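Local structure of hydrogenase expression/formation protein HypE (Desulfovibrio vulgaris subsp. vulgaris, 2Z1U) at residues Ile168-Ser173 with His298-Gly303; Asn202-Lys207 with Leu287-Glu292. The protein binds ATP and magnesium and, as a hydrogenase maturation protein of the HypE family, probably takes part in making the cyanide ligands of the [NiFe] centre. All coordinates share one frame; numbering follows the deposited sequence.

How the interactions relate
Both interactions lie in the C-terminal AIR synthase-related domain, with centres 12 Å apart. Interaction 1 joins two neighbouring antiparallel strands, 167-170 and 300-306, of a mixed sheet. Interaction 2 joins two helices, 202-212 and 280-291. Along the chain the order is 168-173, 202-207, 287-292, 298-303, so interaction 2 is nested inside the loop that interaction 1 closes. Helix 280-291 leads into strand 300-306. Its L290 packs on L169 and A299, and L287 reaches A300. The same helix is met by V204 and K207 of helix 202-212, so it connects the two contacts. Just past strand 167-170, the S171 side chain is about 8 Å from that of the magnesium ligand D220.

Interaction 1 (Ile168-Ser173 with His298-Gly303); sequences ILISGS and HAARIG
I168 and I302 meet through main chain and side chain. I302 N donates to I168 O at 2.8 Å, nearly along the C=O axis. G303 N adds a weak bond to the same oxygen. In return, I168 N donates to G303 O from above the carbonyl plane. I302 and G303 thus both face I168 in a classic beta bulge. Beyond it, I170 and A300 form an antiparallel hydrogen-bonded pair. I170 N to A300 O is 2.8 Å and almost straight (173°).

At the bulge the I302 side chain reaches both I168 and I170. Its CG1 lies between the backbone N and the carbonyl carbon (chi1 68°), 3.8 Å from I168 CG2. Its CG2 presses on I170 CG2 at 3.5 Å, a tight methyl contact. On the other face, L169 CD2 sits 3.7 Å from R301 CA. At the loop end, a water links S173 N (2.9 Å) to H298 ND1 (3.1 Å).

Further out, helix 280-291 lies against L169, and its E280 and E284 form salt bridges with the R301 guanidinium. S171 OG is hydrogen-bonded to L274 N. Main-chain bonds set the register here, and the bulge residue I302 joins I168 and I170 in an apolar cluster that L226 of helix 225-237 also touches.

Interaction 2 (Asn202-Lys207 with Leu287-Glu292); sequences NRVVEK and LAVLRE
K207 lies across V289, and its amine is linked through a water to E292. Its CB is 4.2 Å from V289 CG1. CG is anti to the backbone N (chi1 -167°), and the chain stays extended beyond it. CD then comes within 4.0 Å of V289 CG2, with V289 CG1 only slightly farther away. The aliphatic part of the lysine therefore crosses the valine obliquely and touches both of its methyls. At the tip, NZ is 4.5 Å from E292 OE2, beyond salt-bridge range. The water bridges them. It accepts from K207 NZ at 2.8 Å and donates to E292 OE2 at the same distance. The opposite charges probably attract each other as well, but the hydrogen-bonded path runs through the water.

The two helical segments run nearly antiparallel, at 159°, with their axes 9.7 Å apart. They belong to helices 202-212 and 280-291 of the AIR synthase-related C-terminal domain, a part of the PurM-like fold. Helix 280-291 leads into strand 300-306 of the sheet.

V204 makes the other half of the contact. Its CG1, anti to the backbone N, meets V289 CG1 at 3.8 Å. The two valines lie side by side with their side chains running in opposite senses. The same V204 methyl also comes near V289 O and the L290 backbone. L290 CB points away from helix 202-212, yet its CD2 approaches V204 CG1 at 4.2 Å. L208 of helix 202-212 touches both V289 and L290, and P294 packs on V204. Elsewhere on helix 202-212, E206 forms a salt bridge with R88, and N202 ND2 bonds to A121 O.

Interaction 1 (Ile168-Ser173 with His298-Gly303)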
ATOM      1  N   ILE A 168      28.411  15.738  -2.214  1.00 47.97           N
ATOM      2  CA  ILE A 168      27.414  14.997  -1.443  1.00 47.79           C
ATOM      3  C   ILE A 168      26.983  15.918  -0.339  1.00 47.43           C
ATOM      4  O   ILE A 168      27.809  16.358   0.469  1.00 47.05           O
ATOM      5  CB  ILE A 168      27.965  13.681  -0.828  1.00 47.95           C
ATOM      6  CG1 ILE A 168      28.575  12.777  -1.900  1.00 49.14           C
ATOM      7  CG2 ILE A 168      26.847  12.932  -0.077  1.00 45.34           C
ATOM      8  CD1 ILE A 168      29.340  11.553  -1.333  1.00 48.26           C
ATOM      9  N   LEU A 169      25.698  16.271  -0.369  1.00 48.31           N
ATOM     10  CA  LEU A 169      25.109  17.189   0.595  1.00 48.16           C
ATOM     11  C   LEU A 169      24.126  16.450   1.498  1.00 48.36           C
ATOM     12  O   LEU A 169      23.434  15.509   1.079  1.00 48.19           O
ATOM     13  CB  LEU A 169      24.372  18.341  -0.115  1.00 48.08           C
ATOM     14  CG  LEU A 169      25.024  19.160  -1.227  1.00 46.91           C
ATOM     15  CD1 LEU A 169      24.028  20.232  -1.696  1.00 45.82           C
ATOM     16  CD2 LEU A 169      26.348  19.806  -0.770  1.00 47.46           C
ATOM     17  N   ILE A 170      24.081  16.883   2.751  1.00 48.83           N
ATOM     18  CA  ILE A 170      23.079  16.393   3.690  1.00 48.62           C
ATOM     19  C   ILE A 170      22.195  17.558   4.105  1.00 47.85           C
ATOM     20  O   ILE A 170      22.671  18.710   4.204  1.00 47.39           O
ATOM     21  CB  ILE A 170      23.759  15.714   4.917  1.00 49.75           C
ATOM     22  CG1 ILE A 170      22.792  14.766   5.621  1.00 50.95           C
ATOM     23  CG2 ILE A 170      24.351  16.775   5.878  1.00 48.38           C
ATOM     24  CD1 ILE A 170      22.391  13.521   4.805  1.00 55.55           C
ATOM     25  N   SER A 171      20.921  17.268   4.361  1.00 47.63           N
ATOM     26  CA  SER A 171      19.927  18.343   4.616  1.00 47.78           C
ATOM     27  C   SER A 171      19.799  18.695   6.094  1.00 47.94           C
ATOM     28  O   SER A 171      19.169  19.673   6.438  1.00 48.46           O
ATOM     29  CB  SER A 171      18.550  17.971   4.050  1.00 46.32           C
ATOM     30  OG  SER A 171      18.018  16.849   4.715  1.00 45.74           O
ATOM     31  N   GLY A 172      20.389  17.876   6.961  1.00 47.85           N
ATOM     32  CA  GLY A 172      20.380  18.134   8.403  1.00 47.89           C
ATOM     33  C   GLY A 172      21.027  17.022   9.225  1.00 48.10           C
ATOM     34  O   GLY A 172      21.696  16.148   8.680  1.00 47.26           O
ATOM     35  N   SER A 173      20.790  17.071  10.536  1.00 48.23           N
ATOM     36  CA  SER A 173      21.460  16.221  11.526  1.00 48.69           C
ATOM     37  C   SER A 173      21.113  14.735  11.405  1.00 48.61           C
ATOM     38  O   SER A 173      20.017  14.372  10.980  1.00 49.12           O
ATOM     39  CB  SER A 173      21.141  16.747  12.938  1.00 48.91           C
ATOM     40  OG  SER A 173      19.760  16.599  13.239  1.00 47.11           O
ATOM     41  N   HIS A 298      21.256  22.583   9.875  1.00 49.06           N
ATOM     42  CA  HIS A 298      22.458  21.759   9.878  1.00 49.20           C
ATOM     43  C   HIS A 298      22.795  21.175   8.517  1.00 49.48           C
ATOM     44  O   HIS A 298      23.658  20.285   8.429  1.00 48.97           O
ATOM     45  CB  HIS A 298      22.320  20.636  10.910  1.00 49.69           C
ATOM     46  CG  HIS A 298      22.177  21.131  12.311  1.00 49.74           C
ATOM     47  ND1 HIS A 298      21.235  20.630  13.183  1.00 50.17           N
ATOM     48  CD2 HIS A 298      22.853  22.083  12.992  1.00 51.91           C
ATOM     49  CE1 HIS A 298      21.338  21.254  14.343  1.00 50.25           C
ATOM     50  NE2 HIS A 298      22.309  22.142  14.252  1.00 54.06           N
ATOM     51  N   ALA A 299      22.114  21.644   7.466  1.00 48.44           N
ATOM     52  CA  ALA A 299      22.476  21.237   6.097  1.00 48.25           C
ATOM     53  C   ALA A 299      23.964  21.479   5.870  1.00 47.85           C
ATOM     54  O   ALA A 299      24.494  22.489   6.317  1.00 46.45           O
ATOM     55  CB  ALA A 299      21.650  21.982   5.057  1.00 48.39           C
ATOM     56  N   ALA A 300      24.635  20.535   5.207  1.00 48.34           N
ATOM     57  CA  ALA A 300      26.087  20.622   5.000  1.00 48.90           C
ATOM     58  C   ALA A 300      26.593  19.827   3.807  1.00 48.77           C
ATOM     59  O   ALA A 300      26.009  18.824   3.418  1.00 49.04           O
ATOM     60  CB  ALA A 300      26.839  20.191   6.263  1.00 49.64           C
ATOM     61  N   ARG A 301      27.684  20.302   3.222  1.00 49.31           N
ATOM     62  CA  ARG A 301      28.458  19.493   2.306  1.00 50.11           C
ATOM     63  C   ARG A 301      29.181  18.443   3.181  1.00 50.09           C
ATOM     64  O   ARG A 301      29.883  18.801   4.131  1.00 48.95           O
ATOM     65  CB  ARG A 301      29.455  20.368   1.553  1.00 50.21           C
ATOM     66  CG  ARG A 301      30.279  19.639   0.502  1.00 52.00           C
ATOM     67  CD  ARG A 301      31.470  20.482   0.120  1.00 55.67           C
ATOM     68  NE  ARG A 301      31.101  21.736  -0.541  1.00 59.04           N
ATOM     69  CZ  ARG A 301      31.009  21.893  -1.859  1.00 59.65           C
ATOM     70  NH1 ARG A 301      30.670  23.075  -2.363  1.00 59.11           N
ATOM     71  NH2 ARG A 301      31.261  20.864  -2.672  1.00 59.78           N
ATOM     72  N   ILE A 302      28.958  17.159   2.911  1.00 50.86           N
ATOM     73  CA  ILE A 302      29.637  16.113   3.721  1.00 51.35           C
ATOM     74  C   ILE A 302      30.724  15.320   2.994  1.00 52.25           C
ATOM     75  O   ILE A 302      31.452  14.523   3.613  1.00 51.71           O
ATOM     76  CB  ILE A 302      28.639  15.115   4.373  1.00 51.50           C
ATOM     77  CG1 ILE A 302      27.943  14.248   3.305  1.00 51.81           C
ATOM     78  CG2 ILE A 302      27.652  15.852   5.274  1.00 52.29           C
ATOM     79  CD1 ILE A 302      27.119  13.099   3.871  1.00 52.28           C
ATOM     80  N   GLY A 303      30.853  15.532   1.690  1.00 52.69           N
ATOM     81  CA  GLY A 303      31.817  14.750   0.920  1.00 52.47           C
ATOM     82  C   GLY A 303      31.661  14.899  -0.579  1.00 52.58           C
ATOM     83  O   GLY A 303      31.070  15.869  -1.066  1.00 51.48           O
TER
HETATM   84  O   HOH W   1      19.070  19.240  11.382  1.00 34.27           O

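Interaction 2 (Asn202-Lys207 with Leu287-Glu292)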
ATOM      1  N   ASN A 202       9.047  17.406   0.366  1.00 48.91           N
ATOM      2  CA  ASN A 202       8.628  17.675  -1.017  1.00 49.05           C
ATOM      3  C   ASN A 202       8.887  19.103  -1.503  1.00 48.61           C
ATOM      4  O   ASN A 202       9.246  19.314  -2.670  1.00 48.38           O
ATOM      5  CB  ASN A 202       7.164  17.246  -1.275  1.00 48.68           C
ATOM      6  CG  ASN A 202       6.172  17.909  -0.336  1.00 50.62           C
ATOM      7  OD1 ASN A 202       6.375  17.963   0.869  1.00 52.94           O
ATOM      8  ND2 ASN A 202       5.075  18.391  -0.889  1.00 52.47           N
ATOM      9  N   ARG A 203       8.678  20.080  -0.622  1.00 49.12           N
ATOM     10  CA  ARG A 203       8.864  21.489  -0.984  1.00 49.27           C
ATOM     11  C   ARG A 203      10.354  21.836  -1.215  1.00 48.77           C
ATOM     12  O   ARG A 203      10.681  22.518  -2.184  1.00 48.26           O
ATOM     13  CB  ARG A 203       8.202  22.410   0.046  1.00 48.93           C
ATOM     14  CG  ARG A 203       6.655  22.236   0.067  1.00 50.17           C
ATOM     15  CD  ARG A 203       5.980  23.019   1.176  1.00 52.50           C
ATOM     16  NE  ARG A 203       4.595  22.547   1.347  1.00 62.22           N
ATOM     17  CZ  ARG A 203       3.518  23.092   0.781  1.00 65.81           C
ATOM     18  NH1 ARG A 203       3.619  24.174   0.013  1.00 69.14           N
ATOM     19  NH2 ARG A 203       2.315  22.570   1.005  1.00 68.45           N
ATOM     20  N   VAL A 204      11.250  21.366  -0.346  1.00 48.63           N
ATOM     21  CA  VAL A 204      12.701  21.546  -0.597  1.00 49.74           C
ATOM     22  C   VAL A 204      13.117  20.880  -1.916  1.00 48.83           C
ATOM     23  O   VAL A 204      13.874  21.467  -2.680  1.00 48.63           O
ATOM     24  CB  VAL A 204      13.620  20.993   0.549  1.00 50.88           C
ATOM     25  CG1 VAL A 204      15.009  21.695   0.522  1.00 52.21           C
ATOM     26  CG2 VAL A 204      13.006  21.259   1.874  1.00 53.77           C
ATOM     27  N   VAL A 205      12.640  19.652  -2.159  1.00 48.53           N
ATOM     28  CA  VAL A 205      12.966  18.914  -3.394  1.00 48.14           C
ATOM     29  C   VAL A 205      12.473  19.639  -4.647  1.00 48.35           C
ATOM     30  O   VAL A 205      13.208  19.754  -5.621  1.00 47.04           O
ATOM     31  CB  VAL A 205      12.443  17.447  -3.388  1.00 49.37           C
ATOM     32  CG1 VAL A 205      12.639  16.783  -4.755  1.00 49.81           C
ATOM     33  CG2 VAL A 205      13.163  16.614  -2.325  1.00 46.12           C
ATOM     34  N   GLU A 206      11.226  20.120  -4.626  1.00 48.20           N
ATOM     35  CA  GLU A 206      10.704  20.873  -5.759  1.00 48.44           C
ATOM     36  C   GLU A 206      11.627  22.061  -6.112  1.00 48.26           C
ATOM     37  O   GLU A 206      12.002  22.236  -7.283  1.00 47.73           O
ATOM     38  CB  GLU A 206       9.240  21.306  -5.520  1.00 48.45           C
ATOM     39  CG  GLU A 206       8.670  22.186  -6.656  1.00 49.63           C
ATOM     40  CD  GLU A 206       7.157  22.172  -6.747  1.00 50.18           C
ATOM     41  OE1 GLU A 206       6.543  21.140  -6.411  1.00 53.16           O
ATOM     42  OE2 GLU A 206       6.574  23.187  -7.192  1.00 54.57           O
ATOM     43  N   LYS A 207      12.027  22.845  -5.107  1.00 48.17           N
ATOM     44  CA  LYS A 207      12.898  23.998  -5.352  1.00 48.57           C
ATOM     45  C   LYS A 207      14.282  23.569  -5.834  1.00 48.60           C
ATOM     46  O   LYS A 207      14.857  24.226  -6.696  1.00 48.64           O
ATOM     47  CB  LYS A 207      13.024  24.913  -4.131  1.00 48.67           C
ATOM     48  CG  LYS A 207      13.655  26.254  -4.486  1.00 48.60           C
ATOM     49  CD  LYS A 207      13.773  27.191  -3.301  1.00 48.89           C
ATOM     50  CE  LYS A 207      14.099  28.601  -3.789  1.00 47.92           C
ATOM     51  NZ  LYS A 207      14.186  29.555  -2.660  1.00 48.00           N
ATOM     52  N   LEU A 287      22.892  23.754  -1.474  1.00 49.62           N
ATOM     53  CA  LEU A 287      23.110  23.915  -0.042  1.00 50.36           C
ATOM     54  C   LEU A 287      22.340  25.114   0.515  1.00 49.93           C
ATOM     55  O   LEU A 287      21.823  25.047   1.628  1.00 49.93           O
ATOM     56  CB  LEU A 287      24.607  24.119   0.253  1.00 50.21           C
ATOM     57  CG  LEU A 287      25.295  23.165   1.221  1.00 52.64           C
ATOM     58  CD1 LEU A 287      26.556  23.830   1.787  1.00 51.42           C
ATOM     59  CD2 LEU A 287      24.381  22.627   2.340  1.00 54.31           C
ATOM     60  N   ALA A 288      22.303  26.218  -0.237  1.00 50.21           N
ATOM     61  CA  ALA A 288      21.520  27.385   0.164  1.00 49.96           C
ATOM     62  C   ALA A 288      20.043  27.009   0.304  1.00 49.53           C
ATOM     63  O   ALA A 288      19.364  27.448   1.226  1.00 50.12           O
ATOM     64  CB  ALA A 288      21.684  28.545  -0.835  1.00 50.44           C
ATOM     65  N   VAL A 289      19.549  26.192  -0.618  1.00 49.08           N
ATOM     66  CA  VAL A 289      18.162  25.739  -0.582  1.00 47.85           C
ATOM     67  C   VAL A 289      17.908  24.796   0.606  1.00 47.78           C
ATOM     68  O   VAL A 289      16.925  24.947   1.337  1.00 47.37           O
ATOM     69  CB  VAL A 289      17.745  25.114  -1.949  1.00 47.85           C
ATOM     70  CG1 VAL A 289      16.437  24.339  -1.833  1.00 46.92           C
ATOM     71  CG2 VAL A 289      17.633  26.230  -3.015  1.00 47.60           C
ATOM     72  N   LEU A 290      18.803  23.845   0.815  1.00 47.43           N
ATOM     73  CA  LEU A 290      18.718  22.887   1.911  1.00 48.01           C
ATOM     74  C   LEU A 290      18.695  23.600   3.259  1.00 47.81           C
ATOM     75  O   LEU A 290      17.980  23.162   4.196  1.00 47.61           O
ATOM     76  CB  LEU A 290      19.899  21.915   1.857  1.00 46.89           C
ATOM     77  CG  LEU A 290      20.000  21.038   0.606  1.00 49.74           C
ATOM     78  CD1 LEU A 290      21.338  20.316   0.586  1.00 48.11           C
ATOM     79  CD2 LEU A 290      18.851  20.042   0.578  1.00 48.95           C
ATOM     80  N   ARG A 291      19.439  24.687   3.428  1.00 47.83           N
ATOM     81  CA  ARG A 291      19.449  25.478   4.668  1.00 48.84           C
ATOM     82  C   ARG A 291      18.070  26.037   5.050  1.00 48.87           C
ATOM     83  O   ARG A 291      17.795  26.275   6.228  1.00 49.16           O
ATOM     84  CB  ARG A 291      20.473  26.622   4.581  1.00 48.79           C
ATOM     85  CG  ARG A 291      21.909  26.140   4.728  1.00 51.01           C
ATOM     86  CD  ARG A 291      22.874  27.337   4.710  1.00 54.27           C
ATOM     87  NE  ARG A 291      24.258  26.878   4.674  1.00 57.23           N
ATOM     88  CZ  ARG A 291      25.106  27.058   3.665  1.00 57.59           C
ATOM     89  NH1 ARG A 291      24.754  27.708   2.559  1.00 54.52           N
ATOM     90  NH2 ARG A 291      26.329  26.577   3.776  1.00 58.16           N
ATOM     91  N   GLU A 292      17.209  26.208   4.052  1.00 48.19           N
ATOM     92  CA  GLU A 292      15.870  26.740   4.267  1.00 48.75           C
ATOM     93  C   GLU A 292      14.810  25.649   4.355  1.00 48.74           C
ATOM     94  O   GLU A 292      13.663  25.951   4.649  1.00 48.44           O
ATOM     95  CB  GLU A 292      15.518  27.797   3.211  1.00 47.64           C
ATOM     96  CG  GLU A 292      16.502  28.935   3.184  1.00 47.35           C
ATOM     97  CD  GLU A 292      15.970  30.179   2.502  1.00 49.42           C
ATOM     98  OE1 GLU A 292      16.490  31.255   2.789  1.00 53.57           O
ATOM     99  OE2 GLU A 292      15.037  30.086   1.689  1.00 48.27           O
TER
HETATM  100  O   HOH W   2      15.862  28.735  -0.637  1.00 48.23           O